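Alginate lyase (Aplysia kurodai, PDB 5GMT) is an alginate lyase of polysaccharide lyase family 14 that probably cleaves the polymannuronate chains of alginate by beta-elimination. Local coordinates at residues T15-S20 and K266-L271; H40-D45 and D73-G78; K65-K70 and Y255-D260; G110-L115 and L141-D146; E196-N201 and L229-T234. One frame throughout, in Å; residues are numbered along the deposited sequence.

Interaction 1. Residues T15-S20 and K266-L271; sequences TVWSLS and KNFQIL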
# COMPACT_ATOMS: atom_id res chain seq x y z
N THR A 15 -15.99 11.12 -0.97
CA THR A 15 -14.68 11.25 -0.36
C THR A 15 -14.84 11.41 1.15
O THR A 15 -15.48 12.36 1.60
CB THR A 15 -13.89 12.44 -0.95
OG1 THR A 15 -13.69 12.23 -2.35
CG2 THR A 15 -12.55 12.58 -0.27
N VAL A 16 -14.28 10.49 1.93
CA VAL A 16 -14.44 10.54 3.37
C VAL A 16 -13.21 11.12 4.06
O VAL A 16 -13.31 11.64 5.17
CB VAL A 16 -14.77 9.14 3.97
CG1 VAL A 16 -16.10 8.63 3.41
CG2 VAL A 16 -13.66 8.14 3.68
N TRP A 17 -12.06 11.07 3.39
CA TRP A 17 -10.82 11.62 3.94
C TRP A 17 -9.86 12.00 2.81
O TRP A 17 -9.81 11.33 1.80
CB TRP A 17 -10.16 10.61 4.89
CG TRP A 17 -8.76 10.97 5.34
CD1 TRP A 17 -8.41 11.76 6.41
CD2 TRP A 17 -7.54 10.54 4.75
NE1 TRP A 17 -7.04 11.84 6.51
CE2 TRP A 17 -6.48 11.09 5.50
CE3 TRP A 17 -7.23 9.73 3.65
CZ2 TRP A 17 -5.15 10.88 5.18
CZ3 TRP A 17 -5.90 9.52 3.34
CH2 TRP A 17 -4.88 10.09 4.10
N SER A 18 -9.13 13.09 3.00
CA SER A 18 -8.06 13.44 2.07
C SER A 18 -6.92 14.12 2.82
O SER A 18 -7.10 14.62 3.93
CB SER A 18 -8.57 14.34 0.95
OG SER A 18 -8.93 15.62 1.45
N LEU A 19 -5.75 14.12 2.19
CA LEU A 19 -4.59 14.82 2.73
C LEU A 19 -3.76 15.34 1.57
O LEU A 19 -3.08 14.58 0.89
CB LEU A 19 -3.78 13.89 3.65
CG LEU A 19 -2.64 14.50 4.48
CD1 LEU A 19 -2.42 13.72 5.76
CD2 LEU A 19 -1.33 14.58 3.68
N SER A 20 -3.86 16.65 1.32
CA SER A 20 -3.22 17.25 0.15
C SER A 20 -1.73 17.38 0.35
O SER A 20 -0.94 17.06 -0.54
CB SER A 20 -3.82 18.64 -0.14
OG SER A 20 -5.22 18.56 -0.23
N LYS A 266 1.91 12.90 -2.01
CA LYS A 266 0.96 13.99 -1.82
C LYS A 266 -0.44 13.56 -2.29
O LYS A 266 -0.60 12.47 -2.84
CB LYS A 266 1.43 15.23 -2.58
CG LYS A 266 1.39 15.07 -4.10
CD LYS A 266 1.93 16.32 -4.82
CE LYS A 266 1.93 16.14 -6.33
NZ LYS A 266 0.53 15.97 -6.90
N ASN A 267 -1.44 14.41 -2.06
CA ASN A 267 -2.77 14.20 -2.65
C ASN A 267 -3.38 12.83 -2.31
O ASN A 267 -3.85 12.11 -3.19
CB ASN A 267 -2.66 14.37 -4.18
CG ASN A 267 -4.00 14.58 -4.84
OD1 ASN A 267 -4.99 14.89 -4.18
ND2 ASN A 267 -4.05 14.40 -6.17
N PHE A 268 -3.33 12.47 -1.03
CA PHE A 268 -4.04 11.29 -0.52
C PHE A 268 -5.55 11.48 -0.54
O PHE A 268 -6.04 12.55 -0.21
CB PHE A 268 -3.61 10.99 0.92
CG PHE A 268 -2.19 10.52 1.07
CD1 PHE A 268 -1.90 9.16 1.07
CD2 PHE A 268 -1.16 11.43 1.22
CE1 PHE A 268 -0.59 8.74 1.21
CE2 PHE A 268 0.15 11.00 1.38
CZ PHE A 268 0.43 9.65 1.38
N GLN A 269 -6.28 10.43 -0.89
CA GLN A 269 -7.75 10.43 -0.81
C GLN A 269 -8.27 9.04 -0.50
O GLN A 269 -7.77 8.05 -1.03
CB GLN A 269 -8.40 10.89 -2.12
CG GLN A 269 -7.93 12.19 -2.71
CD GLN A 269 -8.58 12.42 -4.06
OE1 GLN A 269 -9.80 12.28 -4.21
NE2 GLN A 269 -7.78 12.74 -5.06
N ILE A 270 -9.31 8.97 0.33
CA ILE A 270 -10.03 7.72 0.50
C ILE A 270 -11.49 7.98 0.20
O ILE A 270 -12.12 8.85 0.82
CB ILE A 270 -9.86 7.14 1.92
CG1 ILE A 270 -8.42 6.64 2.11
CG2 ILE A 270 -10.82 6.00 2.15
CD1 ILE A 270 -8.13 6.10 3.51
N LEU A 271 -12.01 7.26 -0.79
CA LEU A 271 -13.42 7.32 -1.14
C LEU A 271 -14.11 6.02 -0.80
O LEU A 271 -13.46 4.97 -0.71
CB LEU A 271 -13.60 7.60 -2.64
CG LEU A 271 -12.92 8.85 -3.19
CD1 LEU A 271 -11.52 8.52 -3.66
CD2 LEU A 271 -13.76 9.42 -4.32
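Residues 15-19 and 266-271 are antiparallel strands. Their axes come within 4.4 Å and their directions differ by 174°. Two bulges interrupt the pairing. Val16 and Trp17 both face Ile270, a classic beta bulge: Val16 N donates to Ile270 O over 2.9 Å, nearly along the C=O axis, and Trp17 N adds a weak bond to the same oxygen. Next to this bulge, Ile270 N meets Trp17 O at 2.8 Å, almost straight at 170°. Asn267 and Phe268 both face Leu19, a G1 bulge.

Trp17, Leu19, Phe268 and Ile270 share one face of the sheet. Trp17 CG is anti to the backbone N (chi1 170°), and the six-membered ring reaches over the partner strand. Its CH2 lies 3.5 Å from Phe268 CB, and its CE3 is 3.7 Å from Ile270 CG1. Trp17 and Phe268 extend in the same direction, flank to flank. Leu19 packs alongside Phe268 CB, and its carbonyl O sits in plane at the Phe268 ring edge. Trp17 also stacks on His34 and donates from NE1 to His34 O. On the other face, Leu271 CD2 touches Thr15 OG1. The N-terminal strand thus extends one sheet of a jelly-roll sandwich, the fold of the concanavalin-like clan.

Interaction 2. Residues H40-D45 and D73-G78; sequences HDWGDD and DHRGAG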
# COMPACT_ATOMS: atom_id res chain seq x y z
N HIS A 40 1.10 1.73 15.20
CA HIS A 40 2.32 1.00 14.85
C HIS A 40 3.20 1.79 13.87
O HIS A 40 3.71 1.26 12.88
CB HIS A 40 1.95 -0.38 14.30
CG HIS A 40 1.14 -1.20 15.26
ND1 HIS A 40 1.71 -1.79 16.37
CD2 HIS A 40 -0.18 -1.49 15.31
CE1 HIS A 40 0.77 -2.42 17.06
NE2 HIS A 40 -0.38 -2.25 16.44
N ASP A 41 3.36 3.08 14.17
CA ASP A 41 4.22 3.96 13.40
C ASP A 41 5.69 3.67 13.69
O ASP A 41 6.08 3.43 14.83
CB ASP A 41 3.89 5.42 13.70
CG ASP A 41 3.90 5.71 15.20
OD1 ASP A 41 3.06 5.14 15.92
OD2 ASP A 41 4.74 6.51 15.64
N TRP A 42 6.51 3.70 12.63
CA TRP A 42 7.94 3.55 12.77
C TRP A 42 8.63 4.31 11.64
O TRP A 42 7.99 4.67 10.64
CB TRP A 42 8.32 2.07 12.74
CG TRP A 42 7.94 1.38 11.47
CD1 TRP A 42 6.76 0.76 11.19
CD2 TRP A 42 8.76 1.24 10.31
NE1 TRP A 42 6.79 0.25 9.91
CE2 TRP A 42 8.01 0.52 9.35
CE3 TRP A 42 10.06 1.65 9.98
CZ2 TRP A 42 8.51 0.21 8.08
CZ3 TRP A 42 10.55 1.34 8.73
CH2 TRP A 42 9.78 0.62 7.79
N GLY A 43 9.93 4.56 11.79
CA GLY A 43 10.71 5.16 10.71
C GLY A 43 10.87 6.67 10.77
O GLY A 43 11.08 7.30 9.74
N ASP A 44 10.77 7.25 11.96
CA ASP A 44 10.95 8.70 12.18
C ASP A 44 12.15 9.26 11.43
O ASP A 44 12.08 10.32 10.80
CB ASP A 44 11.11 9.00 13.68
CG ASP A 44 11.32 10.49 13.98
OD1 ASP A 44 12.38 11.05 13.63
OD2 ASP A 44 10.41 11.09 14.58
N ASP A 45 13.27 8.54 11.53
CA ASP A 45 14.53 9.03 10.95
C ASP A 45 14.51 9.14 9.41
O ASP A 45 15.35 9.82 8.82
CB ASP A 45 15.71 8.16 11.42
CG ASP A 45 15.66 6.72 10.88
OD1 ASP A 45 16.63 5.96 11.10
OD2 ASP A 45 14.68 6.34 10.21
N ASP A 73 18.61 1.71 10.55
CA ASP A 73 18.50 3.15 10.31
C ASP A 73 18.12 3.51 8.88
O ASP A 73 18.57 2.86 7.94
CB ASP A 73 19.83 3.84 10.66
CG ASP A 73 20.26 3.57 12.07
OD1 ASP A 73 19.46 3.81 13.00
OD2 ASP A 73 21.39 3.07 12.24
N HIS A 74 17.32 4.57 8.75
CA HIS A 74 16.95 5.18 7.48
C HIS A 74 16.54 4.16 6.43
O HIS A 74 17.05 4.17 5.31
CB HIS A 74 18.11 6.02 6.93
CG HIS A 74 18.69 6.98 7.92
ND1 HIS A 74 19.97 6.86 8.42
CD2 HIS A 74 18.15 8.07 8.53
CE1 HIS A 74 20.19 7.82 9.29
NE2 HIS A 74 19.10 8.57 9.37
N ARG A 75 15.60 3.28 6.78
CA ARG A 75 15.20 2.22 5.86
C ARG A 75 13.79 2.44 5.30
O ARG A 75 13.31 1.61 4.53
CB ARG A 75 15.26 0.86 6.56
CG ARG A 75 14.14 0.66 7.60
CD ARG A 75 14.15 -0.74 8.18
NE ARG A 75 13.10 -0.93 9.18
CZ ARG A 75 13.14 -0.42 10.41
NH1 ARG A 75 14.17 0.32 10.78
NH2 ARG A 75 12.14 -0.65 11.26
N GLY A 76 13.15 3.55 5.65
CA GLY A 76 11.80 3.83 5.19
C GLY A 76 10.88 4.11 6.37
O GLY A 76 11.35 4.46 7.45
N ALA A 77 9.58 3.94 6.17
CA ALA A 77 8.63 4.23 7.25
C ALA A 77 7.31 3.49 7.09
O ALA A 77 7.00 2.96 6.02
CB ALA A 77 8.38 5.72 7.31
N GLY A 78 6.54 3.44 8.17
CA GLY A 78 5.29 2.70 8.15
C GLY A 78 4.35 3.15 9.23
O GLY A 78 4.79 3.58 10.31
O HOH W 1 13.76 4.24 8.98
O HOH W 2 18.80 6.70 12.81
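Trp42 lays one face of its indole over the backbone of Ala77 and Gly78. Gly78 CA sits 3.8 Å from the centroid of the Trp42 five-membered ring, a CH-pi contact. A beta carbon at position 78 would collide with the indole NE1. Arg75, extended from CG to NE, brings its guanidinium within 7° of the indole plane, with Trp42 CE3 3.4 Å from Arg75 NH2. An alanine in place of Trp42 would probably uncover Gly78 and leave the Arg75 guanidinium less well fixed.

The backbones join as an antiparallel hydrogen-bonded pair, Trp42 N reaching Gly78 O at 2.9 Å and Gly78 N returning to Trp42 O. Beyond the strand, Asp45 OD1 accepts from His74 N at 2.8 Å, from above the carboxylate plane. The same oxygen lies over a face of the His74 ring, whose ND1 bonds to Glu64. One water links Asp45 OD2 to Arg75 N and Gly76 O. A second water donates to both Asp45 and Asp73. The like charges of Asp45 OD1 and Asp73 OD1 stand 4.0 Å apart. His74 N and the two waters probably offset their repulsion, and the Asp45 and Glu64 carboxylates may favour a protonated His74 imidazole.

Interaction 3. Residues K65-K70 and Y255-D260; sequences KGSYSK and YAAPND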
# COMPACT_ATOMS: atom_id res chain seq x y z
N LYS A 65 21.21 4.31 0.99
CA LYS A 65 21.90 3.28 0.21
C LYS A 65 22.22 2.11 1.12
O LYS A 65 22.70 2.29 2.24
CB LYS A 65 23.18 3.86 -0.41
CG LYS A 65 23.95 2.89 -1.29
CD LYS A 65 25.07 3.61 -2.04
CE LYS A 65 25.80 2.64 -2.97
NZ LYS A 65 26.78 3.35 -3.84
N GLY A 66 21.88 0.90 0.68
CA GLY A 66 22.16 -0.29 1.47
C GLY A 66 21.02 -0.72 2.39
O GLY A 66 21.06 -1.80 2.99
N SER A 67 20.00 0.11 2.51
CA SER A 67 18.94 -0.19 3.49
C SER A 67 17.92 -1.18 2.94
O SER A 67 17.70 -1.27 1.74
CB SER A 67 18.22 1.10 3.93
OG SER A 67 17.47 1.67 2.88
N TYR A 68 17.34 -1.93 3.86
CA TYR A 68 16.18 -2.76 3.57
C TYR A 68 15.50 -3.03 4.91
O TYR A 68 15.89 -2.45 5.92
CB TYR A 68 16.56 -4.05 2.83
CG TYR A 68 17.53 -4.94 3.58
CD1 TYR A 68 17.08 -6.06 4.27
CD2 TYR A 68 18.89 -4.66 3.59
CE1 TYR A 68 17.96 -6.88 4.95
CE2 TYR A 68 19.79 -5.47 4.28
CZ TYR A 68 19.31 -6.58 4.96
OH TYR A 68 20.19 -7.40 5.63
N SER A 69 14.50 -3.91 4.92
CA SER A 69 13.62 -4.06 6.08
C SER A 69 14.35 -4.35 7.40
O SER A 69 13.82 -4.04 8.45
CB SER A 69 12.61 -5.17 5.82
OG SER A 69 13.26 -6.42 5.70
N LYS A 70 15.53 -4.94 7.33
CA LYS A 70 16.23 -5.37 8.54
C LYS A 70 17.30 -4.38 9.02
O LYS A 70 17.83 -4.54 10.11
CB LYS A 70 16.88 -6.74 8.31
CG LYS A 70 15.89 -7.84 7.97
CD LYS A 70 15.09 -8.23 9.19
CE LYS A 70 13.92 -9.13 8.84
NZ LYS A 70 12.74 -8.35 8.36
N TYR A 255 18.19 -7.32 -1.26
CA TYR A 255 17.18 -6.29 -1.48
C TYR A 255 17.67 -4.89 -1.12
O TYR A 255 16.89 -3.94 -1.17
CB TYR A 255 15.91 -6.58 -0.66
CG TYR A 255 15.12 -7.79 -1.08
CD1 TYR A 255 15.43 -9.05 -0.59
CD2 TYR A 255 14.04 -7.67 -1.94
CE1 TYR A 255 14.69 -10.16 -0.97
CE2 TYR A 255 13.29 -8.77 -2.32
CZ TYR A 255 13.63 -10.01 -1.83
OH TYR A 255 12.90 -11.11 -2.21
N ALA A 256 18.93 -4.76 -0.73
CA ALA A 256 19.44 -3.45 -0.29
C ALA A 256 19.25 -2.38 -1.37
O ALA A 256 19.41 -2.64 -2.57
CB ALA A 256 20.91 -3.56 0.10
N ALA A 257 18.89 -1.18 -0.93
CA ALA A 257 18.72 -0.08 -1.86
C ALA A 257 20.05 0.21 -2.54
O ALA A 257 21.07 0.38 -1.87
CB ALA A 257 18.21 1.16 -1.15
N PRO A 258 20.05 0.20 -3.88
CA PRO A 258 21.30 0.46 -4.61
C PRO A 258 21.77 1.90 -4.45
O PRO A 258 22.98 2.14 -4.49
CB PRO A 258 20.93 0.14 -6.07
CG PRO A 258 19.45 0.16 -6.13
CD PRO A 258 18.97 -0.27 -4.76
N ASN A 259 20.84 2.82 -4.23
CA ASN A 259 21.14 4.25 -4.11
C ASN A 259 20.57 4.89 -2.84
O ASN A 259 19.58 4.43 -2.28
CB ASN A 259 20.59 5.02 -5.30
CG ASN A 259 21.00 4.44 -6.64
OD1 ASN A 259 22.10 3.92 -6.81
ND2 ASN A 259 20.13 4.58 -7.62
N ASP A 260 21.19 5.99 -2.41
CA ASP A 260 20.48 6.95 -1.60
C ASP A 260 19.33 7.47 -2.45
O ASP A 260 19.54 8.01 -3.53
CB ASP A 260 21.40 8.10 -1.17
CG ASP A 260 22.50 7.65 -0.21
OD1 ASP A 260 22.19 6.95 0.77
OD2 ASP A 260 23.68 7.97 -0.45
O HOH W 3 24.81 4.23 -5.66
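This is a loop-to-loop contact at the rim of the jelly roll. It joins the chain after strand 58-63 to the loop that leads into strand 261-272, its partner in one sheet. Neither segment is a regular strand, yet three N-H groups are paired across it. Lys65 N gives a nearly straight bond, 176°, to Asp260 OD1 at 2.8 Å, from above the carboxylate plane. Gly66 N meets Ala257 O at 2.7 Å, on a lone pair in the carbonyl plane. Ala257 N returns to Ser67 O at 2.9 Å.

The Lys65 side chain runs fully extended past Pro258. Its NZ donates to a water at 2.8 Å, and that water donates to Asn259 OD1. The ammonium is well removed from the Asp260 carboxylate, with Lys65 NZ 6.5 Å from Asp260 OD2. Asn259 ND2 and Ser67 OG are satisfied elsewhere, by Asn103 O and Glu64 O. Tyr68 CD2 lies beside CA and CB of Ala256, whose methyl CB sits 3.4 Å from Gly66 O.

Interaction 4. Residues G110-L115 and L141-D146; sequences GKLPGL and LMWRKD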
# COMPACT_ATOMS: atom_id res chain seq x y z
N GLY A 110 10.31 -3.34 -3.24
CA GLY A 110 9.99 -2.75 -1.95
C GLY A 110 8.52 -2.38 -1.86
O GLY A 110 7.76 -2.60 -2.80
N LYS A 111 8.14 -1.79 -0.73
CA LYS A 111 6.73 -1.60 -0.39
C LYS A 111 6.21 -0.22 -0.74
O LYS A 111 6.97 0.75 -0.72
CB LYS A 111 6.52 -1.85 1.10
CG LYS A 111 6.11 -3.29 1.46
CD LYS A 111 7.15 -4.29 1.01
CE LYS A 111 6.85 -5.70 1.53
NZ LYS A 111 7.84 -6.68 0.97
N LEU A 112 4.92 -0.15 -1.04
CA LEU A 112 4.18 1.11 -1.21
C LEU A 112 2.85 1.02 -0.48
O LEU A 112 2.32 -0.09 -0.28
CB LEU A 112 3.96 1.41 -2.70
CG LEU A 112 5.19 1.75 -3.53
CD1 LEU A 112 4.79 1.71 -5.02
CD2 LEU A 112 5.76 3.14 -3.17
N PRO A 113 2.27 2.17 -0.09
CA PRO A 113 1.00 2.18 0.64
C PRO A 113 -0.16 1.53 -0.09
O PRO A 113 -0.27 1.66 -1.31
CB PRO A 113 0.72 3.68 0.82
CG PRO A 113 2.07 4.31 0.84
CD PRO A 113 2.86 3.52 -0.19
N GLY A 114 -1.03 0.85 0.66
CA GLY A 114 -2.25 0.26 0.13
C GLY A 114 -3.30 0.22 1.23
O GLY A 114 -3.07 0.73 2.32
N LEU A 115 -4.46 -0.38 0.95
CA LEU A 115 -5.51 -0.48 1.96
C LEU A 115 -5.32 -1.73 2.84
O LEU A 115 -4.56 -2.63 2.49
CB LEU A 115 -6.89 -0.52 1.29
CG LEU A 115 -7.27 0.78 0.57
CD1 LEU A 115 -8.55 0.61 -0.26
CD2 LEU A 115 -7.44 1.91 1.58
N LEU A 141 0.91 -2.16 -2.14
CA LEU A 141 1.52 -2.36 -3.45
C LEU A 141 2.99 -2.67 -3.23
O LEU A 141 3.53 -2.44 -2.14
CB LEU A 141 1.33 -1.13 -4.34
CG LEU A 141 0.03 -0.96 -5.14
CD1 LEU A 141 -1.17 -0.93 -4.21
CD2 LEU A 141 0.08 0.33 -5.97
N MET A 142 3.64 -3.23 -4.24
CA MET A 142 5.09 -3.36 -4.20
C MET A 142 5.66 -2.92 -5.53
O MET A 142 4.97 -3.00 -6.55
CB MET A 142 5.53 -4.79 -3.90
CG MET A 142 5.66 -5.11 -2.41
SD MET A 142 6.58 -6.64 -2.10
CE MET A 142 8.21 -6.21 -2.70
N TRP A 143 6.89 -2.43 -5.52
CA TRP A 143 7.65 -2.39 -6.77
C TRP A 143 8.56 -3.60 -6.77
O TRP A 143 8.75 -4.26 -5.74
CB TRP A 143 8.45 -1.08 -6.94
CG TRP A 143 9.66 -0.93 -6.05
CD1 TRP A 143 10.92 -1.42 -6.27
CD2 TRP A 143 9.73 -0.20 -4.82
NE1 TRP A 143 11.76 -1.07 -5.24
CE2 TRP A 143 11.05 -0.31 -4.34
CE3 TRP A 143 8.79 0.52 -4.07
CZ2 TRP A 143 11.46 0.28 -3.14
CZ3 TRP A 143 9.21 1.11 -2.88
CH2 TRP A 143 10.53 0.98 -2.43
N ARG A 144 9.08 -3.90 -7.94
CA ARG A 144 9.96 -5.03 -8.11
C ARG A 144 11.12 -4.60 -8.98
O ARG A 144 11.30 -3.41 -9.24
CB ARG A 144 9.22 -6.22 -8.74
CG ARG A 144 8.16 -6.85 -7.84
CD ARG A 144 8.78 -7.74 -6.77
NE ARG A 144 7.77 -8.29 -5.87
CZ ARG A 144 8.05 -9.06 -4.82
NH1 ARG A 144 7.07 -9.51 -4.03
NH2 ARG A 144 9.30 -9.40 -4.55
N LYS A 145 11.91 -5.58 -9.39
CA LYS A 145 12.95 -5.38 -10.38
C LYS A 145 12.48 -4.47 -11.52
O LYS A 145 11.38 -4.66 -12.04
CB LYS A 145 13.39 -6.74 -10.92
CG LYS A 145 14.39 -6.70 -12.03
CD LYS A 145 14.50 -8.07 -12.70
CE LYS A 145 14.57 -9.20 -11.67
NZ LYS A 145 14.63 -10.54 -12.31
N ASP A 146 13.30 -3.49 -11.89
CA ASP A 146 13.02 -2.59 -13.01
C ASP A 146 11.77 -1.73 -12.81
O ASP A 146 11.23 -1.16 -13.77
CB ASP A 146 12.91 -3.38 -14.32
CG ASP A 146 14.16 -4.21 -14.61
OD1 ASP A 146 15.27 -3.73 -14.32
OD2 ASP A 146 14.02 -5.35 -15.12
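The indole of Trp143 lies flat against Gly110. Gly110 CA stands 3.6 Å from the centroid of the Trp143 six-membered ring and 13° off its normal, a CH-pi contact over the face. A beta carbon on residue 110 would run into CZ2 of the ring. Leu112 crosses the indole at about a right angle, its CG in plane at the edge, 3.8 Å from Trp143 CE3. Trp143 NE1 donates to Phe106 O, and Phe104, Phe106 and Phe248 meet the indole edge-to-face. An alanine in place of Trp143 would probably leave Gly110 and Leu112 poorly packed and would lose the bond to Phe106.

On the opposite face of the sheet, the Lys111 and Met142 chains run alongside each other in one direction. A bend at chi2 (59°) helps bring Lys111 NZ to 3.3 Å from Met142 SD; the ammonium itself bonds to Gly249 O. Met142 CE in turn rests over the centre of the Arg144 guanidinium.

Four backbone bonds join the strands, two between Gly110 and Trp143 and two between Leu112 and Leu141. Leu112 also touches Tyr97 and Phe101 of strand 92-102, so its face packs into the hydrophobic core between two facing beta sheets.

Interaction 5. Residues E196-N201 and L229-T234; sequences EEVHIN and LRMRNT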
# COMPACT_ATOMS: atom_id res chain seq x y z
N GLU A 196 -6.24 2.59 -5.92
CA GLU A 196 -6.47 1.21 -5.55
C GLU A 196 -7.90 1.11 -5.06
O GLU A 196 -8.23 1.67 -4.01
CB GLU A 196 -5.50 0.72 -4.47
CG GLU A 196 -5.69 -0.78 -4.14
CD GLU A 196 -4.91 -1.24 -2.91
OE1 GLU A 196 -4.86 -0.48 -1.92
OE2 GLU A 196 -4.36 -2.36 -2.93
N GLU A 197 -8.74 0.43 -5.82
CA GLU A 197 -10.13 0.25 -5.48
C GLU A 197 -10.35 -1.18 -5.00
O GLU A 197 -10.00 -2.14 -5.69
CB GLU A 197 -11.05 0.56 -6.67
CG GLU A 197 -12.52 0.30 -6.34
CD GLU A 197 -13.49 0.95 -7.32
OE1 GLU A 197 -13.05 1.48 -8.35
OE2 GLU A 197 -14.72 0.91 -7.06
N VAL A 198 -10.91 -1.31 -3.81
CA VAL A 198 -11.04 -2.60 -3.17
C VAL A 198 -12.48 -2.87 -2.79
O VAL A 198 -13.10 -2.06 -2.09
CB VAL A 198 -10.17 -2.70 -1.89
CG1 VAL A 198 -10.39 -4.06 -1.20
CG2 VAL A 198 -8.70 -2.49 -2.22
N HIS A 199 -13.03 -3.99 -3.25
CA HIS A 199 -14.34 -4.44 -2.81
C HIS A 199 -14.16 -5.80 -2.17
O HIS A 199 -13.75 -6.75 -2.83
CB HIS A 199 -15.34 -4.51 -3.99
CG HIS A 199 -15.68 -3.17 -4.56
ND1 HIS A 199 -16.97 -2.71 -4.65
CD2 HIS A 199 -14.89 -2.18 -5.05
CE1 HIS A 199 -16.97 -1.50 -5.17
NE2 HIS A 199 -15.71 -1.16 -5.43
N ILE A 200 -14.42 -5.90 -0.87
CA ILE A 200 -14.13 -7.14 -0.18
C ILE A 200 -15.22 -8.14 -0.51
O ILE A 200 -16.31 -7.77 -0.95
CB ILE A 200 -13.97 -6.96 1.35
CG1 ILE A 200 -15.23 -6.41 2.00
CG2 ILE A 200 -12.78 -6.06 1.66
CD1 ILE A 200 -15.05 -6.18 3.51
N ASN A 201 -14.92 -9.42 -0.33
CA ASN A 201 -15.84 -10.48 -0.72
C ASN A 201 -17.09 -10.59 0.13
O ASN A 201 -17.11 -10.22 1.31
CB ASN A 201 -15.11 -11.83 -0.68
CG ASN A 201 -14.60 -12.16 0.71
OD1 ASN A 201 -13.69 -11.51 1.22
ND2 ASN A 201 -15.19 -13.20 1.34
N LEU A 229 -11.25 -12.78 -5.46
CA LEU A 229 -10.46 -12.80 -4.23
C LEU A 229 -11.31 -13.00 -2.99
O LEU A 229 -12.46 -12.56 -2.93
CB LEU A 229 -9.70 -11.48 -4.06
CG LEU A 229 -8.70 -11.13 -5.16
CD1 LEU A 229 -7.95 -9.86 -4.74
CD2 LEU A 229 -7.73 -12.28 -5.44
N ARG A 230 -10.72 -13.65 -2.00
CA ARG A 230 -11.30 -13.71 -0.66
C ARG A 230 -10.42 -12.89 0.29
O ARG A 230 -9.21 -13.14 0.39
CB ARG A 230 -11.40 -15.16 -0.18
CG ARG A 230 -11.74 -15.28 1.28
CD ARG A 230 -12.11 -16.69 1.64
NE ARG A 230 -13.43 -17.04 1.14
CZ ARG A 230 -13.71 -18.13 0.44
NH1 ARG A 230 -12.77 -19.01 0.16
NH2 ARG A 230 -14.95 -18.36 0.05
N MET A 231 -11.02 -11.90 0.96
CA MET A 231 -10.30 -11.09 1.93
C MET A 231 -10.68 -11.47 3.36
O MET A 231 -9.90 -11.27 4.30
CB MET A 231 -10.58 -9.59 1.73
CG MET A 231 -9.98 -9.00 0.47
SD MET A 231 -10.99 -9.38 -0.97
CE MET A 231 -10.49 -8.04 -2.08
N ARG A 232 -11.89 -11.99 3.53
CA ARG A 232 -12.39 -12.25 4.88
C ARG A 232 -13.24 -13.52 4.92
O ARG A 232 -13.81 -13.93 3.91
CB ARG A 232 -13.20 -11.05 5.37
CG ARG A 232 -14.34 -10.72 4.43
CD ARG A 232 -15.27 -9.65 4.97
NE ARG A 232 -16.40 -9.46 4.07
CZ ARG A 232 -17.50 -8.79 4.39
NH1 ARG A 232 -17.63 -8.25 5.60
NH2 ARG A 232 -18.48 -8.67 3.50
N ASN A 233 -13.31 -14.14 6.10
CA ASN A 233 -14.16 -15.32 6.28
C ASN A 233 -15.27 -15.08 7.28
O ASN A 233 -16.06 -15.98 7.56
CB ASN A 233 -13.33 -16.53 6.72
CG ASN A 233 -12.57 -17.16 5.57
OD1 ASN A 233 -13.18 -17.68 4.63
ND2 ASN A 233 -11.25 -17.11 5.64
N THR A 234 -15.34 -13.87 7.80
CA THR A 234 -16.37 -13.54 8.76
C THR A 234 -16.89 -12.14 8.48
O THR A 234 -16.17 -11.29 7.97
CB THR A 234 -15.86 -13.66 10.21
OG1 THR A 234 -16.93 -13.43 11.12
CG2 THR A 234 -14.74 -12.67 10.49
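The Arg232 guanidinium has Ile200 CD1 over one face, 3.5 Å above the plane, and Asn201 O at its edge. That carbonyl oxygen lies in the guanidinium plane and takes two bonds, from Arg232 NE at 2.9 Å and from Arg232 NH2 at 3.0 Å. The third nitrogen, NH1, donates to His237 O. The Asn201 amide is held just as firmly. Its OD1 accepts from Met231 N at 2.7 Å, well above the amide plane, and from Arg232 N at 3.0 Å, on a lone pair. Its ND2 donates at 3.0 Å to Arg232 O, an acceptor only 7° out of the Asn201 amide plane. Three bonds to backbone thus fix the rotation of the amide. ND2 also lies at the edge of the Arg230 guanidinium, whose plane is turned 81° from the amide and whose NH1 donates to Asn158 O.

The contact lies where strand 191-199 of a jelly-roll sheet runs out and meets the loop after strand 222-229. Asn201 CG sits between the backbone N and C (chi1 61°), which turns the amide into that loop. Asn201 N is buried here without a polar partner.

Met231 bends at chi2 and runs back along the strand. Its CE reaches His199 O at 3.6 Å and touches Val198 CG1. His199 stacks on Trp209, and its NE2 donates to the anti lone pair of Glu197 OE2 at 2.8 Å.

Four contacts reach the two sheets of the sandwich, and interaction 3 joins loops at its edge. Interactions 1 and 5 reach one sheet, their centres about 21 Å apart; interactions 2 and 4 reach the other, about 16 Å between centres. Interaction 1 pairs strands near the two chain ends, so the other four are nested inside the loop it closes. Interactions 2 and 3 alternate along the chain and touch: Arg75 packs on Tyr68 and Ser69. Interaction 4, nearest the chain's centre, meets interaction 5 across the sheets, where Leu115 N probably bonds to Glu196 OE1. Chain ends and loops far apart in sequence are thus tied into one two-sheet body.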